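Local structure of HIT family hydrolase (Legionella pneumophila subsp. pneumophila, 6D6J) at residues G83-V95 against H107-P120. The protein binds zinc and is probably a hydrolase of the histidine triad (HIT) family, thought to work through a histidine nucleophile. Residues are numbered along the deposited sequence; the frame is centred on the assembly and turned at random.
Sequences GLSEMGYRLVFNV and HLHLLGGRQMTWPP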
# COMPACT_ATOMS: atom_id res chain seq x y z
N GLY B 83 -2.23 7.66 16.74
CA GLY B 83 -0.96 8.00 17.34
C GLY B 83 0.26 7.35 16.72
O GLY B 83 1.29 7.24 17.38
N LEU B 84 0.18 6.93 15.46
CA LEU B 84 1.28 6.21 14.81
C LEU B 84 2.13 7.09 13.91
O LEU B 84 3.24 6.68 13.53
CB LEU B 84 0.73 5.06 13.96
CG LEU B 84 -0.26 4.12 14.65
CD1 LEU B 84 -0.75 3.07 13.65
CD2 LEU B 84 0.38 3.48 15.90
N SER B 85 1.61 8.25 13.50
CA SER B 85 2.20 8.99 12.39
C SER B 85 3.48 9.73 12.76
O SER B 85 4.35 9.89 11.90
CB SER B 85 1.16 9.95 11.81
OG SER B 85 0.63 10.79 12.82
N GLU B 86 3.61 10.20 14.00
CA GLU B 86 4.82 10.94 14.35
C GLU B 86 6.05 10.04 14.32
O GLU B 86 7.09 10.40 13.76
CB GLU B 86 4.65 11.61 15.72
CG GLU B 86 3.69 12.78 15.70
CD GLU B 86 4.18 13.91 14.80
OE1 GLU B 86 5.31 14.38 15.02
OE2 GLU B 86 3.43 14.30 13.87
N MET B 87 5.95 8.84 14.91
CA MET B 87 7.08 7.93 14.85
C MET B 87 7.20 7.30 13.47
O MET B 87 8.30 7.13 12.96
CB MET B 87 6.94 6.85 15.91
CG MET B 87 7.09 7.38 17.33
SD MET B 87 8.74 8.02 17.69
CE MET B 87 9.63 6.47 17.79
N GLY B 88 6.07 6.94 12.86
CA GLY B 88 6.05 6.33 11.54
C GLY B 88 5.42 4.96 11.54
O GLY B 88 5.25 4.32 12.59
N TYR B 89 5.07 4.49 10.35
CA TYR B 89 4.26 3.28 10.22
C TYR B 89 4.41 2.75 8.79
O TYR B 89 5.00 3.41 7.93
CB TYR B 89 2.79 3.55 10.57
CG TYR B 89 2.14 4.59 9.68
CD1 TYR B 89 2.18 5.95 10.02
CD2 TYR B 89 1.53 4.23 8.49
CE1 TYR B 89 1.59 6.91 9.19
CE2 TYR B 89 0.93 5.16 7.68
CZ TYR B 89 0.95 6.49 8.03
OH TYR B 89 0.35 7.40 7.19
N ARG B 90 3.86 1.56 8.56
CA ARG B 90 3.93 0.92 7.26
C ARG B 90 2.53 0.56 6.78
O ARG B 90 1.66 0.16 7.58
CB ARG B 90 4.80 -0.34 7.35
CG ARG B 90 4.89 -1.14 6.04
CD ARG B 90 6.05 -2.12 6.09
NE ARG B 90 7.32 -1.40 6.10
CZ ARG B 90 8.48 -1.87 6.56
NH1 ARG B 90 8.56 -3.10 7.08
NH2 ARG B 90 9.55 -1.08 6.53
N LEU B 91 2.31 0.71 5.48
CA LEU B 91 1.07 0.34 4.81
C LEU B 91 1.36 -0.78 3.81
O LEU B 91 2.32 -0.68 3.04
CB LEU B 91 0.50 1.55 4.06
CG LEU B 91 0.10 2.75 4.92
CD1 LEU B 91 -0.26 3.94 4.06
CD2 LEU B 91 -1.04 2.41 5.85
N VAL B 92 0.56 -1.84 3.83
CA VAL B 92 0.82 -3.01 2.99
C VAL B 92 -0.47 -3.50 2.34
O VAL B 92 -1.46 -3.75 3.04
CB VAL B 92 1.42 -4.18 3.81
CG1 VAL B 92 1.75 -5.35 2.90
CG2 VAL B 92 2.67 -3.72 4.58
N PHE B 93 -0.43 -3.71 1.02
CA PHE B 93 -1.43 -4.54 0.34
C PHE B 93 -0.76 -5.85 -0.06
O PHE B 93 0.28 -5.84 -0.72
CB PHE B 93 -1.97 -3.93 -0.97
CG PHE B 93 -2.94 -2.78 -0.81
CD1 PHE B 93 -4.22 -2.98 -0.29
CD2 PHE B 93 -2.59 -1.51 -1.27
CE1 PHE B 93 -5.12 -1.91 -0.21
CE2 PHE B 93 -3.48 -0.45 -1.19
CZ PHE B 93 -4.74 -0.66 -0.68
N ASN B 94 -1.37 -6.97 0.30
CA ASN B 94 -0.94 -8.28 -0.17
C ASN B 94 -1.85 -8.71 -1.32
O ASN B 94 -3.06 -8.48 -1.26
CB ASN B 94 -1.07 -9.31 0.95
CG ASN B 94 -0.06 -9.08 2.05
OD1 ASN B 94 0.92 -8.36 1.88
ND2 ASN B 94 -0.27 -9.75 3.18
N VAL B 95 -1.28 -9.34 -2.34
CA VAL B 95 -2.06 -9.77 -3.49
C VAL B 95 -1.78 -11.24 -3.78
O VAL B 95 -0.66 -11.60 -4.18
CB VAL B 95 -1.82 -8.90 -4.73
CG1 VAL B 95 -2.83 -9.26 -5.83
CG2 VAL B 95 -1.93 -7.42 -4.36
N HIS B 107 -7.83 -5.51 1.52
CA HIS B 107 -7.60 -4.89 2.82
C HIS B 107 -6.23 -4.25 2.81
O HIS B 107 -5.25 -4.85 2.37
CB HIS B 107 -7.73 -5.91 3.97
CG HIS B 107 -6.97 -7.18 3.76
ND1 HIS B 107 -7.40 -8.16 2.88
CD2 HIS B 107 -5.87 -7.68 4.37
CE1 HIS B 107 -6.57 -9.19 2.94
NE2 HIS B 107 -5.63 -8.92 3.82
N LEU B 108 -6.16 -3.04 3.31
CA LEU B 108 -4.89 -2.35 3.52
C LEU B 108 -4.47 -2.56 4.97
O LEU B 108 -5.23 -2.24 5.90
CB LEU B 108 -5.06 -0.86 3.23
CG LEU B 108 -3.82 0.02 3.36
CD1 LEU B 108 -2.69 -0.53 2.50
CD2 LEU B 108 -4.17 1.43 2.90
N HIS B 109 -3.25 -3.08 5.17
CA HIS B 109 -2.70 -3.22 6.51
C HIS B 109 -2.03 -1.92 6.93
O HIS B 109 -1.26 -1.33 6.16
CB HIS B 109 -1.61 -4.28 6.54
CG HIS B 109 -2.07 -5.66 6.22
ND1 HIS B 109 -2.47 -6.56 7.18
CD2 HIS B 109 -2.13 -6.31 5.03
CE1 HIS B 109 -2.81 -7.69 6.60
NE2 HIS B 109 -2.59 -7.58 5.30
N LEU B 110 -2.29 -1.50 8.17
CA LEU B 110 -1.63 -0.35 8.78
C LEU B 110 -0.92 -0.87 10.03
O LEU B 110 -1.58 -1.32 10.98
CB LEU B 110 -2.67 0.72 9.13
CG LEU B 110 -2.28 1.82 10.12
CD1 LEU B 110 -1.02 2.56 9.72
CD2 LEU B 110 -3.44 2.78 10.27
N LEU B 111 0.41 -0.84 10.02
CA LEU B 111 1.22 -1.41 11.10
C LEU B 111 2.09 -0.33 11.72
O LEU B 111 2.79 0.39 11.00
CB LEU B 111 2.16 -2.50 10.55
CG LEU B 111 1.49 -3.66 9.83
CD1 LEU B 111 1.66 -3.55 8.32
CD2 LEU B 111 2.03 -5.00 10.34
N GLY B 112 2.06 -0.22 13.04
CA GLY B 112 2.93 0.73 13.70
C GLY B 112 3.14 0.40 15.16
O GLY B 112 2.75 -0.68 15.63
N GLY B 113 3.78 1.33 15.86
CA GLY B 113 4.04 1.17 17.28
C GLY B 113 5.39 0.57 17.58
O GLY B 113 5.70 0.37 18.75
N ARG B 114 6.16 0.25 16.56
CA ARG B 114 7.55 -0.15 16.70
C ARG B 114 8.26 0.24 15.41
O ARG B 114 7.63 0.61 14.42
CB ARG B 114 7.70 -1.66 16.91
CG ARG B 114 7.23 -2.51 15.72
CD ARG B 114 7.69 -3.96 15.89
NE ARG B 114 7.00 -4.88 14.98
CZ ARG B 114 7.36 -5.13 13.72
NH1 ARG B 114 8.40 -4.50 13.18
NH2 ARG B 114 6.68 -6.00 12.99
N GLN B 115 9.58 0.15 15.43
CA GLN B 115 10.35 0.31 14.20
C GLN B 115 10.00 -0.83 13.24
O GLN B 115 10.10 -2.02 13.59
CB GLN B 115 11.85 0.30 14.51
CG GLN B 115 12.71 0.41 13.26
CD GLN B 115 12.59 1.78 12.62
OE1 GLN B 115 12.82 2.79 13.27
NE2 GLN B 115 12.23 1.82 11.35
N MET B 116 9.58 -0.48 12.03
CA MET B 116 9.38 -1.46 10.97
C MET B 116 10.70 -1.65 10.25
O MET B 116 11.45 -0.70 10.04
CB MET B 116 8.28 -0.96 10.01
CG MET B 116 6.97 -0.60 10.75
SD MET B 116 6.26 -1.92 11.75
CE MET B 116 5.93 -3.17 10.50
N THR B 117 11.00 -2.90 9.87
CA THR B 117 12.33 -3.26 9.39
C THR B 117 12.28 -3.68 7.93
O THR B 117 11.21 -3.78 7.30
CB THR B 117 12.94 -4.37 10.27
OG1 THR B 117 12.14 -5.55 10.16
CG2 THR B 117 13.01 -3.93 11.73
N TRP B 118 13.46 -3.90 7.36
CA TRP B 118 13.59 -4.13 5.93
C TRP B 118 14.38 -5.41 5.73
O TRP B 118 15.41 -5.60 6.39
CB TRP B 118 14.32 -2.94 5.28
CG TRP B 118 14.02 -2.76 3.81
CD1 TRP B 118 14.90 -2.84 2.76
CD2 TRP B 118 12.75 -2.44 3.24
NE1 TRP B 118 14.25 -2.57 1.58
CE2 TRP B 118 12.93 -2.32 1.85
CE3 TRP B 118 11.47 -2.21 3.78
CZ2 TRP B 118 11.88 -2.00 0.98
CZ3 TRP B 118 10.43 -1.89 2.93
CH2 TRP B 118 10.64 -1.80 1.54
N PRO B 119 13.94 -6.33 4.85
CA PRO B 119 12.82 -6.21 3.91
C PRO B 119 11.46 -6.34 4.59
O PRO B 119 11.36 -6.82 5.73
CB PRO B 119 13.02 -7.42 2.97
CG PRO B 119 13.71 -8.45 3.85
CD PRO B 119 14.64 -7.62 4.72
N PRO B 120 10.40 -5.95 3.89
CA PRO B 120 9.04 -6.02 4.47
C PRO B 120 8.43 -7.40 4.22
O PRO B 120 7.43 -7.56 3.50
CB PRO B 120 8.31 -4.92 3.70
CG PRO B 120 8.91 -5.01 2.33
CD PRO B 120 10.37 -5.38 2.53
O HOH W 1 7.30 3.44 14.32
O HOH W 2 3.90 3.94 14.95
O HOH W 3 12.29 -0.62 7.26
O HOH W 4 -3.80 -7.09 1.83
O HOH W 5 -5.77 -6.77 -0.31
O HOH W 6 -3.14 -10.05 3.81
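Arg90 and Leu111 face each other as a hydrogen-bonded pair of two antiparallel strands, 89-95 and 108-112. Their backbones exchange two nearly straight bonds, Arg90 N to Leu111 O and Leu111 N to Arg90 O, both 2.9 Å. Val92 and His109 repeat this pattern two residues along.

Packing is tight on the face that carries Tyr89, Leu91 and Leu110. There Leu110 CD1 presses on the Tyr89 ring, 3.3 Å from CD2, and meets Leu84 CD1 tip to tip. Leu91 lies alongside Leu110, and helix 62-81 touches both Tyr89 and Leu91. Leu108 CD1 sits squarely over the Phe93 ring, 3.6 Å from its centroid, a CH-pi contact. Two torsions of Leu108, chi1 -179° and chi2 55°, set the methyl there.

Beyond Gly112 the chain folds back over the Arg90 side. The Arg90 guanidinium has Met116 CB 3.5 Å above one face, and Pro120 CB and the edge of the Trp118 ring, at CZ3, on the opposite face. In the guanidinium plane, Arg90 NH1 donates to Thr117 O at 2.7 Å. A bend at chi3 (-67°) turns the group to this carbonyl. In the second subunit, whose strand continues the sheet, Arg90 NE hydrogen-bonds Asn94 OD1 and NH1 hydrogen-bonds Pro120 O.

The turn and tail are looser, with Gly113, Gln115 and Thr117 exposed. One water joins Arg90 NH2 to Met116 O, another Gly88 O to Arg114 O, a third Gly88 O to Gly113 N. At the far, buried end a water bonds Asn94 ND2, His107 NE2 and His109 NE2; Asn94 OD1 accepts from Arg90 of the second subunit. His109 ND1 pairs with His45, and His107 ND1 with His105 O. His107 is the predicted nucleophile, so this end is consistent with the active site of a dimeric HIT fold.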